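Local coordinates for protein tail component (PDB 5LY8) that probably serves as an anti-receptor in the phage tail, this piece being the second carbohydrate-binding module of the evolved distal tail protein, at residues G80-N85 against S229-I234; F94-R99 against F114-Q119. All coordinates share one frame; numbering follows the deposited sequence.

Contact 1 (G80-N85 against S229-I234); sequences GTIPKN and SYFEWI
With its CG anti to the backbone N (chi1 176°), F231 meets I82, while W233, whose CG lies beside its own backbone N (chi1 -69°), meets both I82 and N85. The contact lies at the margin of a concanavalin-like beta sandwich, where the loop leaving strand 73-81 passes to the opposing sheet and packs on strand 223-238. I82 crosses F231 at about a right angle: CD1 sits over one face of the phenyl ring, 3.9 Å from the F231 ring centroid. The other branch, I82 CG2, reaches W233 CZ2 at 3.6 Å and also touches F231 CE2. The indole of W233 is layered, with N85 CB over the five-membered ring on one face (3.7 Å from its centroid) and F231 CE2 on the opposite face. At the edge of the indole, W233 NE1 donates to P83 O at 3.0 Å, in the carbonyl plane but bent at the hydrogen (140°), which ties the loop backbone to the ring. N85 OD1 accepts from S89 N within the same loop. A water bridges loop and strand, accepting from N85 ND2 at 3.0 Å and donating to I234 O at 2.9 Å.

Contact 2 (F94-R99 against F114-Q119); sequences FQFVNR and FNLTYQ
L116 divides its methyl groups between two rings, CD1 to F94 and CD2 to F96, and N98 lies flat against F114; these two groupings carry the contact. They belong to the interior of a beta sandwich of the concanavalin clan, where strand 94-103 of one sheet faces strand 110-118 of the other. The short strand segments run roughly antiparallel, 9.0 Å apart at closest approach and 153° between their directions. L116 and F94 meet tip to tip, L116 CD1 lying 3.4 Å from F94 CE1. L116 slides past F96 in the opposite direction and places CD2 over one face of that ring, 3.7 Å from the F96 centroid. The opposite face of F96 carries N98 ND2, so the phenyl ring is held between a methyl group and an amide. F96 CE2 also touches F114 CB at 3.9 Å. On F114, N98 CB sits over the ring centre, 3.5 Å from the centroid. N98 CG lies beside its own backbone N (chi1 -76°) and 3.4 Å from F114 CD1, and the amide extends over the CD1 and CE1 rim with its plane only 7° from that of the ring.

In the next shell, F114 also meets the rings of F112 and W226. N115 turns away from strand 94-103, its OD1 hydrogen-bonded to S125 OG. The buried amide oxygen of N98 is gripped twice, by hydrogen bonds linking N98 OD1 to S229 OG and to W226 NE1, which hold OD1 and so limit the turning of the amide.

From the N terminus, strand 11-20 forms an edge of one sheet, and strand 73-81 then runs through the other. Its last residues and the start of the following loop, 80-85, open the long excursion that contact 1 closes 144 residues later at strand 223-238. Strand 94-103 follows directly in the first sheet, and the chain returns to the second as strand 110-118, so contact 2 closes a short loop nested inside the large one. Strands 94-103 and 223-238 are neighbours in the six-stranded sheet, joined by backbone pairing such as E232 N with Q95 O. Centres 8 Å apart, the two contacts share one interior: F231 CZ packs on F94 CB, and L116 touches both I82 and F231.

Contact 1 (G80-N85 against S229-I234)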
ATOM      1  N   GLY A  80       9.279  -5.077   5.166  1.00 12.55           N
ATOM      2  CA  GLY A  80      10.242  -6.134   4.869  1.00 13.79           C
ATOM      3  C   GLY A  80      11.244  -5.658   3.842  1.00 14.87           C
ATOM      4  O   GLY A  80      11.066  -4.613   3.202  1.00 13.53           O
ATOM      5  N   THR A  81      12.294  -6.445   3.674  1.00 13.45           N
ATOM      6  CA  THR A  81      13.359  -6.159   2.716  1.00 13.86           C
ATOM      7  C   THR A  81      13.181  -6.948   1.438  1.00 15.52           C
ATOM      8  O   THR A  81      12.634  -8.061   1.447  1.00 15.99           O
ATOM      9  CB  THR A  81      14.736  -6.360   3.329  1.00 18.07           C
ATOM     10  OG1 THR A  81      14.894  -7.737   3.622  1.00 22.59           O
ATOM     11  CG2 THR A  81      14.944  -5.504   4.550  1.00 17.24           C
ATOM     12  N   ILE A  82      13.628  -6.351   0.330  1.00 13.39           N
ATOM     13  CA  ILE A  82      13.501  -6.971  -0.988  1.00 12.95           C
ATOM     14  C   ILE A  82      14.889  -7.069  -1.594  1.00 15.51           C
ATOM     15  O   ILE A  82      15.485  -6.032  -1.888  1.00 14.74           O
ATOM     16  CB  ILE A  82      12.545  -6.164  -1.900  1.00 14.26           C
ATOM     17  CG1 ILE A  82      11.131  -6.119  -1.289  1.00 14.26           C
ATOM     18  CG2 ILE A  82      12.500  -6.761  -3.330  1.00 15.53           C
ATOM     19  CD1 ILE A  82      10.225  -5.140  -2.071  1.00 15.40           C
ATOM     20  N   PRO A  83      15.429  -8.289  -1.776  1.00 14.99           N
ATOM     21  CA  PRO A  83      16.745  -8.431  -2.410  1.00 16.53           C
ATOM     22  C   PRO A  83      16.608  -8.384  -3.937  1.00 15.29           C
ATOM     23  O   PRO A  83      15.509  -8.433  -4.490  1.00 14.80           O
ATOM     24  CB  PRO A  83      17.214  -9.807  -1.918  1.00 19.33           C
ATOM     25  CG  PRO A  83      15.977 -10.578  -1.661  1.00 23.13           C
ATOM     26  CD  PRO A  83      14.835  -9.594  -1.437  1.00 16.82           C
ATOM     27  N   LYS A  84      17.740  -8.281  -4.619  1.00 15.45           N
ATOM     28  CA  LYS A  84      17.800  -8.315  -6.084  1.00 16.15           C
ATOM     29  C   LYS A  84      17.236  -9.644  -6.599  1.00 16.98           C
ATOM     30  O   LYS A  84      17.238 -10.657  -5.886  1.00 17.23           O
ATOM     31  CB  LYS A  84      19.253  -8.187  -6.554  1.00 17.66           C
ATOM     32  CG  LYS A  84      19.756  -6.760  -6.391  1.00 16.59           C
ATOM     33  CD  LYS A  84      21.245  -6.678  -6.727  1.00 17.89           C
ATOM     34  CE  LYS A  84      21.660  -5.236  -6.751  1.00 17.56           C
ATOM     35  NZ  LYS A  84      23.123  -5.084  -6.982  1.00 18.73           N
ATOM     36  N   ASN A  85      16.742  -9.642  -7.833  1.00 15.11           N
ATOM     37  CA  ASN A  85      16.274 -10.890  -8.429  1.00 15.72           C
ATOM     38  C   ASN A  85      17.502 -11.811  -8.742  1.00 17.36           C
ATOM     39  O   ASN A  85      18.658 -11.404  -8.575  1.00 17.71           O
ATOM     40  CB  ASN A  85      15.387 -10.596  -9.649  1.00 15.86           C
ATOM     41  CG  ASN A  85      16.079 -10.048 -10.866  1.00 15.86           C
ATOM     42  OD1 ASN A  85      17.302 -10.148 -11.022  1.00 16.49           O
ATOM     43  ND2 ASN A  85      15.299  -9.448 -11.764  1.00 16.86           N
ATOM     44  N   SER A 229      -0.402 -10.888   1.351  1.00 10.92           N
ATOM     45  CA  SER A 229       0.593  -9.964   0.827  1.00 10.42           C
ATOM     46  C   SER A 229       1.690 -10.739   0.123  1.00 11.57           C
ATOM     47  O   SER A 229       2.183 -11.729   0.673  1.00 12.69           O
ATOM     48  CB  SER A 229       1.232  -9.177   1.974  1.00 11.75           C
ATOM     49  OG  SER A 229       2.087  -8.136   1.514  1.00 11.78           O
ATOM     50  N   TYR A 230       2.155 -10.256  -1.037  1.00 11.55           N
ATOM     51  CA  TYR A 230       3.328 -10.865  -1.657  1.00 11.36           C
ATOM     52  C   TYR A 230       3.960  -9.878  -2.590  1.00 12.12           C
ATOM     53  O   TYR A 230       3.311  -8.957  -3.108  1.00 11.66           O
ATOM     54  CB  TYR A 230       3.059 -12.214  -2.359  1.00 13.09           C
ATOM     55  CG  TYR A 230       2.085 -12.179  -3.505  1.00 13.22           C
ATOM     56  CD1 TYR A 230       2.511 -11.906  -4.803  1.00 15.08           C
ATOM     57  CD2 TYR A 230       0.749 -12.496  -3.309  1.00 13.13           C
ATOM     58  CE1 TYR A 230       1.627 -11.950  -5.877  1.00 15.14           C
ATOM     59  CE2 TYR A 230      -0.151 -12.519  -4.373  1.00 14.40           C
ATOM     60  CZ  TYR A 230       0.296 -12.259  -5.656  1.00 16.51           C
ATOM     61  OH  TYR A 230      -0.610 -12.253  -6.701  1.00 19.39           O
ATOM     62  N   PHE A 231       5.236 -10.126  -2.874  1.00 12.00           N
ATOM     63  CA  PHE A 231       5.978  -9.371  -3.866  1.00 11.24           C
ATOM     64  C   PHE A 231       6.692 -10.391  -4.730  1.00 14.10           C
ATOM     65  O   PHE A 231       7.304 -11.336  -4.198  1.00 13.51           O
ATOM     66  CB  PHE A 231       7.026  -8.474  -3.208  1.00 12.19           C
ATOM     67  CG  PHE A 231       7.905  -7.733  -4.198  1.00 12.56           C
ATOM     68  CD1 PHE A 231       7.601  -6.437  -4.584  1.00 13.05           C
ATOM     69  CD2 PHE A 231       9.014  -8.355  -4.776  1.00 13.66           C
ATOM     70  CE1 PHE A 231       8.415  -5.758  -5.495  1.00 13.51           C
ATOM     71  CE2 PHE A 231       9.805  -7.685  -5.712  1.00 15.26           C
ATOM     72  CZ  PHE A 231       9.518  -6.392  -6.050  1.00 14.67           C
ATOM     73  N   GLU A 232       6.609 -10.220  -6.050  1.00 12.39           N
ATOM     74  CA  GLU A 232       7.327 -11.044  -7.006  1.00 13.08           C
ATOM     75  C   GLU A 232       8.083 -10.228  -8.008  1.00 14.39           C
ATOM     76  O   GLU A 232       7.516  -9.313  -8.597  1.00 14.17           O
ATOM     77  CB  GLU A 232       6.367 -11.939  -7.819  1.00 16.15           C
ATOM     78  CG  GLU A 232       5.487 -12.903  -7.062  1.00 23.19           C
ATOM     79  CD  GLU A 232       4.502 -13.655  -7.943  1.00 21.32           C
ATOM     80  OE1 GLU A 232       4.118 -14.767  -7.527  1.00 36.45           O
ATOM     81  OE2 GLU A 232       4.010 -13.083  -8.947  1.00 21.65           O
ATOM     82  N   TRP A 233       9.326 -10.631  -8.279  1.00 12.76           N
ATOM     83  CA  TRP A 233      10.038 -10.137  -9.438  1.00 13.45           C
ATOM     84  C   TRP A 233       9.427 -10.889 -10.628  1.00 15.89           C
ATOM     85  O   TRP A 233       9.169 -12.089 -10.513  1.00 16.81           O
ATOM     86  CB  TRP A 233      11.523 -10.472  -9.356  1.00 13.88           C
ATOM     87  CG  TRP A 233      12.249  -9.720  -8.285  1.00 13.56           C
ATOM     88  CD1 TRP A 233      12.824 -10.243  -7.167  1.00 15.78           C
ATOM     89  CD2 TRP A 233      12.470  -8.309  -8.230  1.00 12.93           C
ATOM     90  NE1 TRP A 233      13.465  -9.256  -6.462  1.00 13.97           N
ATOM     91  CE2 TRP A 233      13.270  -8.059  -7.091  1.00 14.62           C
ATOM     92  CE3 TRP A 233      12.142  -7.240  -9.074  1.00 13.78           C
ATOM     93  CZ2 TRP A 233      13.686  -6.771  -6.735  1.00 14.07           C
ATOM     94  CZ3 TRP A 233      12.533  -5.962  -8.701  1.00 14.94           C
ATOM     95  CH2 TRP A 233      13.289  -5.744  -7.544  1.00 14.75           C
ATOM     96  N   ILE A 234       9.180 -10.203 -11.745  1.00 15.80           N
ATOM     97  CA  ILE A 234       8.582 -10.854 -12.912  1.00 17.94           C
ATOM     98  C   ILE A 234       9.444 -10.627 -14.151  1.00 22.05           C
ATOM     99  O   ILE A 234      10.304  -9.733 -14.164  1.00 21.42           O
ATOM    100  CB  ILE A 234       7.101 -10.473 -13.123  1.00 20.94           C
ATOM    101  CG1 ILE A 234       6.969  -8.992 -13.479  1.00 20.32           C
ATOM    102  CG2 ILE A 234       6.199 -10.898 -11.927  1.00 22.30           C
ATOM    103  CD1 ILE A 234       5.554  -8.482 -13.731  1.00 23.25           C
TER
HETATM  104  O   HOH W   1      12.394  -8.997 -12.246  1.00 20.77           O

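Contact 2 (F94-R99 against F114-Q119)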
ATOM      1  N   PHE A  94       8.149  -6.020 -11.661  1.00 12.53           N
ATOM      2  CA  PHE A  94       7.646  -6.692 -10.468  1.00 12.31           C
ATOM      3  C   PHE A  94       6.171  -6.518 -10.356  1.00 13.73           C
ATOM      4  O   PHE A  94       5.584  -5.691 -11.052  1.00 12.45           O
ATOM      5  CB  PHE A  94       8.307  -6.092  -9.188  1.00 13.29           C
ATOM      6  CG  PHE A  94       8.072  -4.616  -8.943  1.00 12.77           C
ATOM      7  CD1 PHE A  94       6.817  -4.144  -8.552  1.00 13.92           C
ATOM      8  CD2 PHE A  94       9.105  -3.698  -9.095  1.00 13.73           C
ATOM      9  CE1 PHE A  94       6.596  -2.771  -8.364  1.00 14.30           C
ATOM     10  CE2 PHE A  94       8.890  -2.335  -8.842  1.00 14.60           C
ATOM     11  CZ  PHE A  94       7.637  -1.880  -8.499  1.00 13.46           C
ATOM     12  N   GLN A  95       5.571  -7.282  -9.444  1.00 12.31           N
ATOM     13  CA  GLN A  95       4.224  -7.010  -8.966  1.00 12.47           C
ATOM     14  C   GLN A  95       4.198  -7.160  -7.460  1.00 12.17           C
ATOM     15  O   GLN A  95       4.785  -8.105  -6.904  1.00 12.38           O
ATOM     16  CB  GLN A  95       3.112  -7.800  -9.647  1.00 15.46           C
ATOM     17  CG  GLN A  95       3.109  -9.282  -9.406  1.00 17.21           C
ATOM     18  CD  GLN A  95       1.807  -9.908  -9.858  1.00 29.10           C
ATOM     19  OE1 GLN A  95       0.788  -9.224 -10.041  1.00 23.25           O
ATOM     20  NE2 GLN A  95       1.785 -11.227  -9.941  1.00 26.99           N
ATOM     21  N   PHE A  96       3.496  -6.242  -6.812  1.00 10.20           N
ATOM     22  CA  PHE A  96       3.341  -6.182  -5.351  1.00  9.88           C
ATOM     23  C   PHE A  96       1.857  -6.192  -5.082  1.00 11.39           C
ATOM     24  O   PHE A  96       1.178  -5.239  -5.475  1.00 11.04           O
ATOM     25  CB  PHE A  96       3.998  -4.887  -4.891  1.00 10.91           C
ATOM     26  CG  PHE A  96       3.905  -4.511  -3.441  1.00 10.18           C
ATOM     27  CD1 PHE A  96       4.199  -5.430  -2.430  1.00 10.73           C
ATOM     28  CD2 PHE A  96       3.641  -3.207  -3.072  1.00 10.15           C
ATOM     29  CE1 PHE A  96       4.201  -5.049  -1.086  1.00 10.99           C
ATOM     30  CE2 PHE A  96       3.628  -2.829  -1.728  1.00 11.52           C
ATOM     31  CZ  PHE A  96       3.933  -3.744  -0.737  1.00 11.22           C
ATOM     32  N   VAL A  97       1.352  -7.276  -4.485  1.00 10.05           N
ATOM     33  CA  VAL A  97      -0.086  -7.527  -4.403  1.00  9.97           C
ATOM     34  C   VAL A  97      -0.517  -7.667  -2.969  1.00 10.27           C
ATOM     35  O   VAL A  97       0.045  -8.510  -2.239  1.00 11.18           O
ATOM     36  CB  VAL A  97      -0.432  -8.814  -5.198  1.00 12.94           C
ATOM     37  CG1 VAL A  97      -1.941  -9.083  -5.192  1.00 13.30           C
ATOM     38  CG2 VAL A  97       0.077  -8.726  -6.644  1.00 13.38           C
ATOM     39  N   ASN A  98      -1.540  -6.906  -2.578  1.00  9.68           N
ATOM     40  CA  ASN A  98      -2.042  -6.924  -1.215  1.00  9.84           C
ATOM     41  C   ASN A  98      -3.541  -7.027  -1.221  1.00 11.29           C
ATOM     42  O   ASN A  98      -4.215  -6.148  -1.770  1.00 11.01           O
ATOM     43  CB  ASN A  98      -1.600  -5.666  -0.507  1.00 10.46           C
ATOM     44  CG  ASN A  98      -0.150  -5.743  -0.128  1.00  9.96           C
ATOM     45  OD1 ASN A  98       0.196  -6.419   0.830  1.00 10.25           O
ATOM     46  ND2 ASN A  98       0.727  -5.111  -0.907  1.00 10.97           N
ATOM     47  N   ARG A  99      -4.070  -8.104  -0.638  1.00 10.45           N
ATOM     48  CA  ARG A  99      -5.519  -8.318  -0.581  1.00 10.47           C
ATOM     49  C   ARG A  99      -6.068  -7.701   0.682  1.00 10.60           C
ATOM     50  O   ARG A  99      -5.546  -7.971   1.767  1.00 10.93           O
ATOM     51  CB  ARG A  99      -5.828  -9.814  -0.605  1.00 11.42           C
ATOM     52  CG  ARG A  99      -7.324 -10.073  -0.619  1.00 13.06           C
ATOM     53  CD  ARG A  99      -7.640 -11.509  -0.954  1.00 14.22           C
ATOM     54  NE  ARG A  99      -9.069 -11.743  -0.748  1.00 18.66           N
ATOM     55  CZ  ARG A  99      -9.790 -12.646  -1.404  1.00 26.32           C
ATOM     56  NH1 ARG A  99      -9.221 -13.422  -2.323  1.00 25.13           N
ATOM     57  NH2 ARG A  99     -11.092 -12.768  -1.158  1.00 23.30           N
ATOM     58  N   PHE A 114       0.246   1.054   0.734  1.00  8.74           N
ATOM     59  CA  PHE A 114       1.125  -0.043   0.339  1.00  8.72           C
ATOM     60  C   PHE A 114       2.260   0.623  -0.433  1.00  9.91           C
ATOM     61  O   PHE A 114       2.046   1.187  -1.517  1.00  9.11           O
ATOM     62  CB  PHE A 114       0.408  -1.114  -0.477  1.00  9.43           C
ATOM     63  CG  PHE A 114      -0.594  -1.875   0.363  1.00  9.52           C
ATOM     64  CD1 PHE A 114      -0.169  -2.709   1.377  1.00 10.38           C
ATOM     65  CD2 PHE A 114      -1.954  -1.709   0.174  1.00 10.32           C
ATOM     66  CE1 PHE A 114      -1.095  -3.393   2.183  1.00 10.11           C
ATOM     67  CE2 PHE A 114      -2.885  -2.408   0.969  1.00 10.31           C
ATOM     68  CZ  PHE A 114      -2.443  -3.256   1.960  1.00 10.27           C
ATOM     69  N   ASN A 115       3.464   0.602   0.167  1.00  9.52           N
ATOM     70  CA  ASN A 115       4.612   1.352  -0.312  1.00 10.14           C
ATOM     71  C   ASN A 115       5.781   0.490  -0.668  1.00 10.61           C
ATOM     72  O   ASN A 115       6.056  -0.503   0.018  1.00 10.80           O
ATOM     73  CB  ASN A 115       5.068   2.303   0.829  1.00 10.15           C
ATOM     74  CG  ASN A 115       4.009   3.293   1.225  1.00  9.38           C
ATOM     75  OD1 ASN A 115       3.117   3.590   0.434  1.00  9.71           O
ATOM     76  ND2 ASN A 115       4.061   3.795   2.448  1.00 10.18           N
ATOM     77  N   LEU A 116       6.485   0.895  -1.732  1.00 10.20           N
ATOM     78  CA  LEU A 116       7.759   0.303  -2.140  1.00 10.07           C
ATOM     79  C   LEU A 116       8.798   1.401  -1.980  1.00 10.57           C
ATOM     80  O   LEU A 116       8.562   2.560  -2.360  1.00 11.18           O
ATOM     81  CB  LEU A 116       7.702  -0.224  -3.570  1.00 10.36           C
ATOM     82  CG  LEU A 116       6.734  -1.402  -3.731  1.00 11.69           C
ATOM     83  CD1 LEU A 116       6.494  -1.697  -5.174  1.00 13.11           C
ATOM     84  CD2 LEU A 116       7.226  -2.668  -2.998  1.00 12.39           C
ATOM     85  N   THR A 117       9.947   1.032  -1.406  1.00 10.68           N
ATOM     86  CA  THR A 117      10.970   1.991  -1.024  1.00 11.10           C
ATOM     87  C   THR A 117      12.335   1.604  -1.512  1.00 11.94           C
ATOM     88  O   THR A 117      12.559   0.457  -1.904  1.00 11.48           O
ATOM     89  CB  THR A 117      10.966   2.119   0.523  1.00 12.72           C
ATOM     90  OG1 THR A 117      11.349   0.876   1.131  1.00 12.62           O
ATOM     91  CG2 THR A 117       9.595   2.544   1.076  1.00 13.07           C
ATOM     92  N   TYR A 118      13.257   2.561  -1.449  1.00 11.19           N
ATOM     93  CA  TYR A 118      14.664   2.327  -1.743  1.00 11.95           C
ATOM     94  C   TYR A 118      15.474   3.182  -0.811  1.00 13.14           C
ATOM     95  O   TYR A 118      15.292   4.411  -0.771  1.00 12.77           O
ATOM     96  CB  TYR A 118      15.068   2.613  -3.201  1.00 13.09           C
ATOM     97  CG  TYR A 118      16.483   2.161  -3.508  1.00 12.39           C
ATOM     98  CD1 TYR A 118      16.819   0.813  -3.478  1.00 13.61           C
ATOM     99  CD2 TYR A 118      17.492   3.081  -3.782  1.00 13.25           C
ATOM    100  CE1 TYR A 118      18.117   0.387  -3.731  1.00 13.36           C
ATOM    101  CE2 TYR A 118      18.787   2.658  -4.064  1.00 13.81           C
ATOM    102  CZ  TYR A 118      19.089   1.309  -4.046  1.00 13.98           C
ATOM    103  OH  TYR A 118      20.368   0.879  -4.304  1.00 14.08           O
ATOM    104  N   GLN A 119      16.418   2.573  -0.079  1.00 13.55           N
ATOM    105  CA  GLN A 119      17.295   3.281   0.854  1.00 14.05           C
ATOM    106  C   GLN A 119      16.512   4.262   1.740  1.00 16.18           C
ATOM    107  O   GLN A 119      16.967   5.382   1.977  1.00 16.23           O
ATOM    108  CB  GLN A 119      18.505   3.935   0.132  1.00 14.82           C
ATOM    109  CG  GLN A 119      19.371   2.873  -0.548  1.00 15.01           C
ATOM    110  CD  GLN A 119      20.628   3.397  -1.224  1.00 17.81           C
ATOM    111  OE1 GLN A 119      20.702   4.496  -1.836  1.00 17.40           O
ATOM    112  NE2 GLN A 119      21.640   2.560  -1.237  1.00 17.41           N
TER